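Local coordinates for glutamyl-tRNA(Gln) amidotransferase subunit B, mitochondrial (Saccharomyces cerevisiae, PDB 4N0H), which is the mitochondrial subunit B of an amidotransferase complex, built on the GatB/GatE catalytic domain fold and assembled with other protein chains, subunit F among them, at residues Y51-A55 and L162-N166; Q87-K91 and G101-T105; R109-R113 and Q137-E141; R113-L119 and K131-Q137. All blocks are in the same frame, centred on the assembly; numbering follows the deposited sequence.

Interaction 1 of 4, residues Y51-A55 and L162-N166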
loop_
_atom_site.group_PDB
_atom_site.type_symbol
_atom_site.label_atom_id
_atom_site.label_comp_id
_atom_site.label_asym_id
_atom_site.label_seq_id
_atom_site.Cartn_x
_atom_site.Cartn_y
_atom_site.Cartn_z
ATOM N N TYR B 51 12.198 -3.822 -12.320
ATOM C CA TYR B 51 10.756 -4.009 -12.341
ATOM C C TYR B 51 10.083 -2.889 -11.552
ATOM O O TYR B 51 9.054 -2.354 -11.971
ATOM C CB TYR B 51 10.367 -5.370 -11.751
ATOM C CG TYR B 51 10.937 -6.570 -12.483
ATOM C CD1 TYR B 51 11.114 -6.558 -13.866
ATOM C CD2 TYR B 51 11.297 -7.715 -11.788
ATOM C CE1 TYR B 51 11.634 -7.663 -14.532
ATOM C CE2 TYR B 51 11.818 -8.815 -12.435
ATOM C CZ TYR B 51 11.985 -8.790 -13.803
ATOM O OH TYR B 51 12.503 -9.900 -14.428
ATOM N N TYR B 52 10.670 -2.532 -10.413
ATOM C CA TYR B 52 10.116 -1.463 -9.582
ATOM C C TYR B 52 10.166 -0.098 -10.269
ATOM O O TYR B 52 9.220 0.680 -10.166
ATOM C CB TYR B 52 10.825 -1.374 -8.225
ATOM C CG TYR B 52 10.426 -0.145 -7.437
ATOM C CD1 TYR B 52 9.255 -0.126 -6.689
ATOM C CD2 TYR B 52 11.211 1.002 -7.460
ATOM C CE1 TYR B 52 8.878 1.007 -5.979
ATOM C CE2 TYR B 52 10.843 2.135 -6.763
ATOM C CZ TYR B 52 9.683 2.130 -6.019
ATOM O OH TYR B 52 9.330 3.262 -5.322
ATOM N N ASP B 53 11.271 0.195 -10.951
ATOM C CA ASP B 53 11.429 1.488 -11.623
ATOM C C ASP B 53 10.336 1.704 -12.677
ATOM O O ASP B 53 9.923 2.833 -12.936
ATOM C CB ASP B 53 12.809 1.607 -12.279
ATOM C CG ASP B 53 13.941 1.673 -11.269
ATOM O OD1 ASP B 53 13.688 1.992 -10.086
ATOM O OD2 ASP B 53 15.096 1.404 -11.663
ATOM N N ILE B 54 9.874 0.613 -13.279
ATOM C CA ILE B 54 8.836 0.682 -14.303
ATOM C C ILE B 54 7.447 0.575 -13.648
ATOM O O ILE B 54 6.411 0.600 -14.326
ATOM C CB ILE B 54 9.069 -0.402 -15.391
ATOM C CG1 ILE B 54 10.527 -0.370 -15.856
ATOM C CG2 ILE B 54 8.150 -0.212 -16.600
ATOM C CD1 ILE B 54 10.928 0.947 -16.488
ATOM N N ALA B 55 7.446 0.478 -12.320
ATOM C CA ALA B 55 6.215 0.372 -11.528
ATOM C C ALA B 55 5.321 -0.794 -11.959
ATOM O O ALA B 55 4.099 -0.666 -12.011
ATOM C CB ALA B 55 5.439 1.690 -11.544
ATOM N N LEU B 162 13.093 6.440 -18.251
ATOM C CA LEU B 162 12.964 6.255 -16.806
ATOM C C LEU B 162 14.283 5.875 -16.122
ATOM O O LEU B 162 14.282 5.463 -14.961
ATOM C CB LEU B 162 11.860 5.234 -16.487
ATOM C CG LEU B 162 10.448 5.650 -16.926
ATOM C CD1 LEU B 162 9.409 4.555 -16.642
ATOM C CD2 LEU B 162 10.036 6.971 -16.271
ATOM N N ASN B 163 15.403 6.020 -16.834
ATOM C CA ASN B 163 16.715 5.778 -16.233
ATOM C C ASN B 163 16.907 6.639 -14.983
ATOM O O ASN B 163 17.497 6.198 -14.000
ATOM C CB ASN B 163 17.862 6.064 -17.221
ATOM C CG ASN B 163 18.143 4.901 -18.172
ATOM O OD1 ASN B 163 17.699 3.774 -17.958
ATOM N ND2 ASN B 163 18.899 5.177 -19.224
ATOM N N ARG B 164 16.405 7.871 -15.027
ATOM C CA ARG B 164 16.604 8.808 -13.926
ATOM C C ARG B 164 15.516 8.683 -12.856
ATOM O O ARG B 164 15.649 9.221 -11.761
ATOM C CB ARG B 164 16.671 10.245 -14.448
ATOM C CG ARG B 164 17.200 11.252 -13.437
ATOM C CD ARG B 164 17.044 12.681 -13.936
ATOM N NE ARG B 164 15.652 13.125 -13.897
ATOM C CZ ARG B 164 15.228 14.280 -14.401
ATOM N NH1 ARG B 164 13.946 14.612 -14.321
ATOM N NH2 ARG B 164 16.089 15.105 -14.987
ATOM N N SER B 165 14.439 7.973 -13.173
ATOM C CA SER B 165 13.376 7.771 -12.200
ATOM C C SER B 165 13.924 6.957 -11.040
ATOM O O SER B 165 14.650 5.988 -11.257
ATOM C CB SER B 165 12.188 7.053 -12.833
ATOM O OG SER B 165 11.075 7.063 -11.956
ATOM N N ASN B 166 13.604 7.384 -9.819
ATOM C CA ASN B 166 14.003 6.686 -8.597
ATOM C C ASN B 166 15.467 6.930 -8.186
ATOM O O ASN B 166 15.977 6.307 -7.257
ATOM C CB ASN B 166 13.671 5.188 -8.700
ATOM C CG ASN B 166 13.765 4.474 -7.377
ATOM O OD1 ASN B 166 13.452 5.036 -6.329
ATOM N ND2 ASN B 166 14.204 3.226 -7.418
HETATM O O HOH W 1 10.672 4.881 -10.975
#
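Asn166 reaches across to Asp53 and Tyr52 with its amide, and each atom of its side chain finds something on the way. CB starts toward the 51-55 loop and lies 3.5 Å from Asp53 OD1. Because CG is anti to the backbone N (chi1 -167°), the amide swings to where ND2 meets both the carboxylate and the edge of the aromatic ring. CG comes to the edge of the Tyr52 ring, in its plane, 3.8 Å from CE2. ND2 does the bonding: it donates to Asp53 OD1 at 3.0 Å, and the angle at the hydrogen is a bent 145°, with the oxygen tilted out of the amide plane. The other tip atom, OD1, takes a bond from Gln142, so both ends of the amide are held. Tyr52 to Ala55 form a type I beta turn, closed by Ala55 N on Tyr52 O at 2.8 Å, and this turn packs against the loop between strands 157-161 and 168-174. The second carboxylate oxygen of Asp53 turns to Ser34 and to a salt bridge with Lys29. One water donates to Asp53 O at 2.9 Å. Past it the contact becomes apolar, where the methyl ends Ile54 CD1 and Leu162 CD1 meet at 3.9 Å.

Interaction 2 of 4, residues Q87-K91 and G101-T105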
loop_
_atom_site.group_PDB
_atom_site.type_symbol
_atom_site.label_atom_id
_atom_site.label_comp_id
_atom_site.label_asym_id
_atom_site.label_seq_id
_atom_site.Cartn_x
_atom_site.Cartn_y
_atom_site.Cartn_z
ATOM N N GLN B 87 9.955 9.601 7.814
ATOM C CA GLN B 87 9.130 8.705 7.023
ATOM C C GLN B 87 8.996 9.253 5.617
ATOM O O GLN B 87 9.258 10.436 5.372
ATOM C CB GLN B 87 7.738 8.578 7.647
ATOM C CG GLN B 87 7.048 9.915 7.848
ATOM C CD GLN B 87 5.548 9.793 8.066
ATOM O OE1 GLN B 87 5.080 8.917 8.797
ATOM N NE2 GLN B 87 4.784 10.674 7.418
ATOM N N PHE B 88 8.593 8.389 4.694
ATOM C CA PHE B 88 8.334 8.805 3.328
ATOM C C PHE B 88 6.836 8.888 3.078
ATOM O O PHE B 88 6.077 8.040 3.544
ATOM C CB PHE B 88 8.983 7.833 2.343
ATOM C CG PHE B 88 10.477 7.904 2.329
ATOM C CD1 PHE B 88 11.231 7.088 3.152
ATOM C CD2 PHE B 88 11.129 8.810 1.512
ATOM C CE1 PHE B 88 12.611 7.161 3.146
ATOM C CE2 PHE B 88 12.510 8.888 1.504
ATOM C CZ PHE B 88 13.249 8.064 2.320
ATOM N N ASP B 89 6.418 9.906 2.335
ATOM C CA ASP B 89 5.010 10.089 1.998
ATOM C C ASP B 89 4.831 10.085 0.487
ATOM O O ASP B 89 5.775 10.340 -0.255
ATOM C CB ASP B 89 4.485 11.404 2.575
ATOM C CG ASP B 89 4.944 11.635 4.005
ATOM O OD1 ASP B 89 5.758 12.562 4.224
ATOM O OD2 ASP B 89 4.499 10.885 4.906
ATOM N N ARG B 90 3.615 9.795 0.040
ATOM C CA ARG B 90 3.296 9.790 -1.382
ATOM C C ARG B 90 2.701 11.126 -1.815
ATOM O O ARG B 90 1.696 11.578 -1.263
ATOM C CB ARG B 90 2.312 8.663 -1.699
ATOM C CG ARG B 90 2.835 7.288 -1.336
ATOM C CD ARG B 90 1.827 6.202 -1.663
ATOM N NE ARG B 90 2.377 4.874 -1.412
ATOM C CZ ARG B 90 1.685 3.746 -1.548
ATOM N NH1 ARG B 90 0.419 3.790 -1.935
ATOM N NH2 ARG B 90 2.260 2.575 -1.302
ATOM N N LYS B 91 3.335 11.752 -2.801
ATOM C CA LYS B 91 2.853 12.995 -3.385
ATOM C C LYS B 91 2.234 12.653 -4.733
ATOM O O LYS B 91 2.950 12.302 -5.668
ATOM C CB LYS B 91 4.017 13.976 -3.557
ATOM C CG LYS B 91 3.664 15.282 -4.262
ATOM C CD LYS B 91 4.915 16.137 -4.459
ATOM C CE LYS B 91 4.592 17.476 -5.101
ATOM N NZ LYS B 91 5.813 18.334 -5.198
ATOM N N GLY B 101 2.661 7.209 -10.342
ATOM C CA GLY B 101 1.521 8.101 -10.207
ATOM C C GLY B 101 1.660 8.898 -8.925
ATOM O O GLY B 101 0.759 9.634 -8.516
ATOM N N TYR B 102 2.807 8.729 -8.278
ATOM C CA TYR B 102 3.166 9.537 -7.125
ATOM C C TYR B 102 4.676 9.531 -6.932
ATOM O O TYR B 102 5.378 8.660 -7.451
ATOM C CB TYR B 102 2.456 9.054 -5.851
ATOM C CG TYR B 102 2.709 7.607 -5.467
ATOM C CD1 TYR B 102 3.859 7.236 -4.775
ATOM C CD2 TYR B 102 1.781 6.617 -5.769
ATOM C CE1 TYR B 102 4.090 5.910 -4.410
ATOM C CE2 TYR B 102 1.996 5.289 -5.408
ATOM C CZ TYR B 102 3.147 4.945 -4.726
ATOM O OH TYR B 102 3.359 3.634 -4.373
ATOM N N GLN B 103 5.165 10.526 -6.201
ATOM C CA GLN B 103 6.572 10.613 -5.844
ATOM C C GLN B 103 6.712 10.332 -4.354
ATOM O O GLN B 103 5.908 10.811 -3.557
ATOM C CB GLN B 103 7.102 12.015 -6.153
ATOM C CG GLN B 103 8.531 12.256 -5.684
ATOM C CD GLN B 103 8.890 13.735 -5.624
ATOM O OE1 GLN B 103 10.017 14.123 -5.928
ATOM N NE2 GLN B 103 7.934 14.563 -5.223
ATOM N N LEU B 104 7.715 9.544 -3.981
ATOM C CA LEU B 104 8.044 9.347 -2.574
ATOM C C LEU B 104 8.965 10.460 -2.092
ATOM O O LEU B 104 9.996 10.741 -2.706
ATOM C CB LEU B 104 8.684 7.980 -2.346
ATOM C CG LEU B 104 7.701 6.813 -2.409
ATOM C CD1 LEU B 104 8.440 5.478 -2.475
ATOM C CD2 LEU B 104 6.768 6.860 -1.198
ATOM N N THR B 105 8.572 11.097 -0.996
ATOM C CA THR B 105 9.273 12.261 -0.467
ATOM C C THR B 105 8.956 12.382 1.015
ATOM O O THR B 105 7.975 11.828 1.486
ATOM C CB THR B 105 8.846 13.561 -1.193
ATOM O OG1 THR B 105 9.578 14.674 -0.660
ATOM C CG2 THR B 105 7.356 13.812 -1.028
#
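With CG of Tyr102 wedged between its own backbone N and carbonyl carbon (chi1 58°) and the Arg90 chain extended from CG to NE, the phenol and the arginine are laid one over the other. Arg90 CD sits over the ring face, 3.6 Å from the centroid of the Tyr102 ring, a CH-pi contact. Farther out the guanidinium runs nearly parallel to the ring, the planes 13° apart, and Tyr102 OH lies over the centre of its face, 3.3 Å from Arg90 CZ. Beneath this pair, strands 89-91 and 102-105 form an antiparallel beta hairpin. Asp89 N donates to Thr105 O at 2.6 Å, nearly straight at 170°, and Lys91 N to Gln103 O at 2.8 Å; Thr105 N and Gln103 N return the bonds. Leu104 shares the face of Arg90 and brings CD2 to 4.0 Å from Arg90 CG. On the other face, Lys91 CB meets Thr105 CG2 at 4.2 Å. Since the Tyr102 hydroxyl lies over the guanidinium face, the N-H groups at its rim can serve others: NE pairs with Asp288, and NH1 and NH2 bond polar side chains of another protein chain. The ring thus packs on the arginine's aliphatic part, and the buried charge is met by partners beyond the hairpin.

Interaction 3 of 4, residues R109-R113 and Q137-E141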
loop_
_atom_site.group_PDB
_atom_site.type_symbol
_atom_site.label_atom_id
_atom_site.label_comp_id
_atom_site.label_asym_id
_atom_site.label_seq_id
_atom_site.Cartn_x
_atom_site.Cartn_y
_atom_site.Cartn_z
ATOM N N ARG B 109 7.511 14.382 7.797
ATOM C CA ARG B 109 8.614 14.143 8.725
ATOM C C ARG B 109 9.951 14.066 7.993
ATOM O O ARG B 109 10.391 12.989 7.597
ATOM C CB ARG B 109 8.379 12.858 9.525
ATOM C CG ARG B 109 7.064 12.831 10.296
ATOM C CD ARG B 109 7.079 11.751 11.366
ATOM N NE ARG B 109 8.220 11.913 12.268
ATOM C CZ ARG B 109 8.217 12.695 13.344
ATOM N NH1 ARG B 109 7.131 13.390 13.661
ATOM N NH2 ARG B 109 9.300 12.781 14.106
ATOM N N PRO B 110 10.603 15.221 7.814
ATOM C CA PRO B 110 11.875 15.308 7.091
ATOM C C PRO B 110 13.013 14.636 7.855
ATOM O O PRO B 110 12.915 14.442 9.071
ATOM C CB PRO B 110 12.110 16.821 6.976
ATOM C CG PRO B 110 11.341 17.411 8.115
ATOM C CD PRO B 110 10.129 16.538 8.269
ATOM N N PHE B 111 14.072 14.274 7.134
ATOM C CA PHE B 111 15.223 13.599 7.725
ATOM C C PHE B 111 15.882 14.420 8.838
ATOM O O PHE B 111 16.262 13.874 9.870
ATOM C CB PHE B 111 16.263 13.252 6.650
ATOM C CG PHE B 111 17.413 12.420 7.166
ATOM C CD1 PHE B 111 18.596 13.021 7.578
ATOM C CD2 PHE B 111 17.303 11.041 7.254
ATOM C CE1 PHE B 111 19.650 12.258 8.058
ATOM C CE2 PHE B 111 18.355 10.270 7.731
ATOM C CZ PHE B 111 19.526 10.880 8.138
ATOM N N ALA B 112 16.025 15.722 8.614
ATOM C CA ALA B 112 16.659 16.609 9.586
ATOM C C ALA B 112 16.060 18.006 9.546
ATOM O O ALA B 112 15.454 18.411 8.553
ATOM C CB ALA B 112 18.167 16.678 9.349
ATOM N N ARG B 113 16.236 18.739 10.636
ATOM C CA ARG B 113 15.783 20.119 10.708
ATOM C C ARG B 113 16.862 20.990 11.339
ATOM O O ARG B 113 17.743 20.495 12.051
ATOM C CB ARG B 113 14.480 20.219 11.503
ATOM C CG ARG B 113 13.255 19.703 10.754
ATOM C CD ARG B 113 12.017 19.695 11.643
ATOM N NE ARG B 113 11.942 18.500 12.483
ATOM C CZ ARG B 113 11.217 18.411 13.596
ATOM N NH1 ARG B 113 10.510 19.450 14.018
ATOM N NH2 ARG B 113 11.206 17.283 14.294
ATOM N N GLN B 137 15.034 22.666 6.728
ATOM C CA GLN B 137 14.973 21.214 6.776
ATOM C C GLN B 137 15.711 20.548 5.620
ATOM O O GLN B 137 16.140 21.199 4.664
ATOM C CB GLN B 137 13.518 20.749 6.789
ATOM C CG GLN B 137 12.751 21.117 5.535
ATOM C CD GLN B 137 11.267 20.872 5.678
ATOM O OE1 GLN B 137 10.638 20.289 4.799
ATOM N NE2 GLN B 137 10.695 21.322 6.791
ATOM N N LEU B 138 15.822 19.229 5.720
ATOM C CA LEU B 138 16.596 18.419 4.802
ATOM C C LEU B 138 15.748 17.182 4.512
ATOM O O LEU B 138 15.348 16.483 5.439
ATOM C CB LEU B 138 17.895 18.035 5.506
ATOM C CG LEU B 138 19.152 17.584 4.780
ATOM C CD1 LEU B 138 20.360 17.996 5.611
ATOM C CD2 LEU B 138 19.131 16.082 4.578
ATOM N N GLN B 139 15.446 16.926 3.239
ATOM C CA GLN B 139 14.543 15.828 2.872
ATOM C C GLN B 139 15.144 14.889 1.826
ATOM O O GLN B 139 15.815 15.333 0.899
ATOM C CB GLN B 139 13.218 16.375 2.324
ATOM C CG GLN B 139 12.391 17.178 3.312
ATOM C CD GLN B 139 11.079 17.667 2.713
ATOM O OE1 GLN B 139 10.875 17.609 1.499
ATOM N NE2 GLN B 139 10.179 18.143 3.570
ATOM N N ILE B 140 14.883 13.593 1.969
ATOM C CA ILE B 140 15.262 12.624 0.945
ATOM C C ILE B 140 14.047 12.360 0.067
ATOM O O ILE B 140 12.943 12.165 0.577
ATOM C CB ILE B 140 15.725 11.293 1.568
ATOM C CG1 ILE B 140 16.917 11.522 2.501
ATOM C CG2 ILE B 140 16.073 10.279 0.481
ATOM C CD1 ILE B 140 17.179 10.361 3.447
ATOM N N GLU B 141 14.236 12.362 -1.250
ATOM C CA GLU B 141 13.121 12.082 -2.153
ATOM C C GLU B 141 13.543 11.487 -3.497
ATOM O O GLU B 141 14.712 11.550 -3.879
ATOM C CB GLU B 141 12.279 13.340 -2.374
ATOM C CG GLU B 141 13.023 14.484 -3.021
ATOM C CD GLU B 141 12.171 15.733 -3.119
ATOM O OE1 GLU B 141 12.347 16.501 -4.088
ATOM O OE2 GLU B 141 11.324 15.944 -2.224
#
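The backbones of 109-113 and 137-141 run antiparallel and pair through a classic beta bulge, Phe111 and Ala112 both facing Leu138. Leu138 N donates to Ala112 O at 3.0 Å, bent at the hydrogen to 142°, and the return bond from Ala112 N to Leu138 O is weak at 3.3 Å. The extra residue lets two successive side chains, Phe111 and Ala112, both approach the 137-141 strand at Leu138. Ala112 CB touches Leu138 CB at 4.1 Å. Phe111 has CG anti to its backbone N (chi1 -174°), which carries the ring past Leu138 toward Ile140; there CD2 of the ring meets Ile140 CD1 at 3.9 Å, while CD1 of the ring is 4.3 Å from Leu138 CD2. Helix 65-78 covers this apolar side, with Ala71 and Ser75 against Phe111 and Leu74 against Leu138. Pro110, just ahead of the bulge, presses its ring on the other strand: CB lies 3.7 Å from Gln139 CG and 3.6 Å from Leu138 O. Its CG reaches the side chain of Gln137, which crosses it at about a right angle. Arg113 adds an aliphatic touch, its CG 4.1 Å from Gln137 CB, and then bends at chi3, and its guanidinium plane stands almost perpendicular to the Gln137 amide. The side chains meet mostly through carbon. Polar bonding across the strands lies in the backbone, where one bond is weak, and it is accompanied by the apolar packing of Phe111 with Leu138 and Ile140, covered by helix 65-78.

Interaction 4 of 4, residues R113-L119 and K131-Q137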
loop_
_atom_site.group_PDB
_atom_site.type_symbol
_atom_site.label_atom_id
_atom_site.label_comp_id
_atom_site.label_asym_id
_atom_site.label_seq_id
_atom_site.Cartn_x
_atom_site.Cartn_y
_atom_site.Cartn_z
ATOM N N ARG B 113 16.236 18.739 10.636
ATOM C CA ARG B 113 15.783 20.119 10.708
ATOM C C ARG B 113 16.862 20.990 11.339
ATOM O O ARG B 113 17.743 20.495 12.051
ATOM C CB ARG B 113 14.480 20.219 11.503
ATOM C CG ARG B 113 13.255 19.703 10.754
ATOM C CD ARG B 113 12.017 19.695 11.643
ATOM N NE ARG B 113 11.942 18.500 12.483
ATOM C CZ ARG B 113 11.217 18.411 13.596
ATOM N NH1 ARG B 113 10.510 19.450 14.018
ATOM N NH2 ARG B 113 11.206 17.283 14.294
ATOM N N GLY B 114 16.794 22.288 11.072
ATOM C CA GLY B 114 17.769 23.219 11.607
ATOM C C GLY B 114 19.098 23.104 10.889
ATOM O O GLY B 114 19.187 22.515 9.810
ATOM N N GLY B 115 20.141 23.656 11.499
ATOM C CA GLY B 115 21.440 23.715 10.861
ATOM C C GLY B 115 21.649 25.073 10.222
ATOM O O GLY B 115 20.757 25.922 10.258
ATOM N N LYS B 116 22.819 25.277 9.628
ATOM C CA LYS B 116 23.152 26.567 9.039
ATOM C C LYS B 116 24.428 26.492 8.214
ATOM O O LYS B 116 25.177 25.520 8.293
ATOM C CB LYS B 116 23.342 27.607 10.143
ATOM C CG LYS B 116 24.549 27.326 11.019
ATOM C CD LYS B 116 24.618 28.258 12.211
ATOM C CE LYS B 116 25.882 28.002 13.019
ATOM N NZ LYS B 116 25.903 28.777 14.292
ATOM N N ILE B 117 24.671 27.535 7.430
ATOM C CA ILE B 117 25.944 27.702 6.740
ATOM C C ILE B 117 26.487 29.106 6.996
ATOM O O ILE B 117 25.788 30.101 6.804
ATOM C CB ILE B 117 25.824 27.428 5.222
ATOM C CG1 ILE B 117 25.650 25.930 4.970
ATOM C CG2 ILE B 117 27.053 27.931 4.486
ATOM C CD1 ILE B 117 25.760 25.532 3.514
ATOM N N ASN B 118 27.733 29.176 7.454
ATOM C CA ASN B 118 28.363 30.452 7.766
ATOM C C ASN B 118 29.067 31.077 6.570
ATOM O O ASN B 118 29.834 30.412 5.870
ATOM C CB ASN B 118 29.347 30.287 8.925
ATOM C CG ASN B 118 28.649 30.011 10.238
ATOM O OD1 ASN B 118 27.675 30.680 10.586
ATOM N ND2 ASN B 118 29.131 29.010 10.970
ATOM N N LEU B 119 28.791 32.355 6.339
ATOM C CA LEU B 119 29.454 33.112 5.286
ATOM C C LEU B 119 30.233 34.262 5.912
ATOM O O LEU B 119 29.765 34.890 6.860
ATOM C CB LEU B 119 28.430 33.657 4.285
ATOM C CG LEU B 119 27.482 32.641 3.641
ATOM C CD1 LEU B 119 26.449 33.346 2.775
ATOM C CD2 LEU B 119 28.257 31.617 2.826
ATOM N N LYS B 131 27.920 36.266 8.192
ATOM C CA LYS B 131 26.501 36.101 7.906
ATOM C C LYS B 131 26.140 34.620 7.869
ATOM O O LYS B 131 26.677 33.863 7.060
ATOM C CB LYS B 131 26.160 36.755 6.567
ATOM C CG LYS B 131 24.777 36.430 6.028
ATOM C CD LYS B 131 23.680 37.100 6.837
ATOM C CE LYS B 131 22.348 37.010 6.107
ATOM N NZ LYS B 131 21.219 37.573 6.898
ATOM N N GLU B 132 25.235 34.204 8.749
ATOM C CA GLU B 132 24.811 32.810 8.765
ATOM C C GLU B 132 23.475 32.619 8.050
ATOM O O GLU B 132 22.550 33.421 8.201
ATOM C CB GLU B 132 24.765 32.247 10.192
ATOM C CG GLU B 132 23.489 32.544 10.964
ATOM C CD GLU B 132 23.332 31.656 12.186
ATOM O OE1 GLU B 132 22.260 31.028 12.331
ATOM O OE2 GLU B 132 24.279 31.589 13.000
ATOM N N ILE B 133 23.402 31.566 7.244
ATOM C CA ILE B 133 22.174 31.210 6.545
ATOM C C ILE B 133 21.579 29.968 7.196
ATOM O O ILE B 133 22.133 28.877 7.075
ATOM C CB ILE B 133 22.440 30.903 5.058
ATOM C CG1 ILE B 133 23.181 32.065 4.388
ATOM C CG2 ILE B 133 21.137 30.606 4.337
ATOM C CD1 ILE B 133 22.367 33.333 4.285
ATOM N N GLY B 134 20.457 30.135 7.889
ATOM C CA GLY B 134 19.811 29.026 8.566
ATOM C C GLY B 134 19.159 28.036 7.619
ATOM O O GLY B 134 18.644 28.411 6.563
ATOM N N ILE B 135 19.182 26.762 7.998
ATOM C CA ILE B 135 18.526 25.715 7.224
ATOM C C ILE B 135 17.203 25.335 7.882
ATOM O O ILE B 135 17.152 25.085 9.085
ATOM C CB ILE B 135 19.410 24.455 7.120
ATOM C CG1 ILE B 135 20.812 24.820 6.621
ATOM C CG2 ILE B 135 18.761 23.412 6.217
ATOM C CD1 ILE B 135 20.832 25.464 5.249
ATOM N N LEU B 136 16.132 25.307 7.097
ATOM C CA LEU B 136 14.827 24.910 7.609
ATOM C C LEU B 136 14.816 23.400 7.813
ATOM O O LEU B 136 14.612 22.910 8.927
ATOM C CB LEU B 136 13.724 25.302 6.620
ATOM C CG LEU B 136 12.290 25.576 7.097
ATOM C CD1 LEU B 136 11.357 25.665 5.898
ATOM C CD2 LEU B 136 11.776 24.547 8.088
ATOM N N GLN B 137 15.034 22.666 6.728
ATOM C CA GLN B 137 14.973 21.214 6.776
ATOM C C GLN B 137 15.711 20.548 5.620
ATOM O O GLN B 137 16.140 21.199 4.664
ATOM C CB GLN B 137 13.518 20.749 6.789
ATOM C CG GLN B 137 12.751 21.117 5.535
ATOM C CD GLN B 137 11.267 20.872 5.678
ATOM O OE1 GLN B 137 10.638 20.289 4.799
ATOM N NE2 GLN B 137 10.695 21.322 6.791
#
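Leu119 and Lys131 exchange the shortest polar bonds of this contact: Leu119 N to Lys131 O and Lys131 N to Leu119 O, each 2.7 Å. Leu119 CB also comes within 3.3 Å of Lys131 O, while the amine of Lys131 turns away to the carbonyl of Asp177. One hydrogen-bonded pair along, Ile133 N donates to Ile117 O at 2.8 Å, close to straight at 174°. Together these bonds make a regular antiparallel ladder between strands 116-119 and 131-137, the outer part of the long pairing between 102-120 and 130-142. Leu119 CD1 meets Ile133 CG1 at 3.9 Å on the face where Ile117 also lies, and Phe187 of helix 181-197 packs on both isoleucines. The opposite face is polar. Lys116 has CG between its backbone N and carbonyl carbon (chi1 66°), and its extended chain crosses Glu132, giving a long, weak salt bridge of 3.5 Å from NZ to OE2. Asn118 lies beside Glu132 and sets its OD1 against Glu132 CB. Toward Arg113 the ladder changes character at Gly114 and Gly115. Gly114 N bonds Leu136 O and Ile135 N bonds Gly115 O at 2.9 Å, both donors standing well above the plane of the carbonyl they use. Because Gly115 has no side chain, Ile135 can pack on the glycine backbone, CB 3.3 Å from Gly114 O.

Overall arrangement
Interactions 2, 3 and 4 follow strand 102-120 along its length: it pairs first with 89-92, then twice with 130-142, and Arg113 and Gln137 belong to both of the last two. Interaction 1 lies apart from that ladder, joining two loops that also touch other chains, yet Tyr52 OH packs on Leu104 CD1 of interaction 2. Interactions 2 and 3 meet through a probable hydrogen bond between Thr105 OG1 and Glu141 OE2. The first three are buried; interaction 4 is partly exposed. Chemistry follows place: side-chain amide, carboxylate and water at the loops, an arginine lying on a tyrosine ring and bonded to another protein chain, apolar packing at the bulge, and a weak surface salt bridge at the more exposed end of the strand pair.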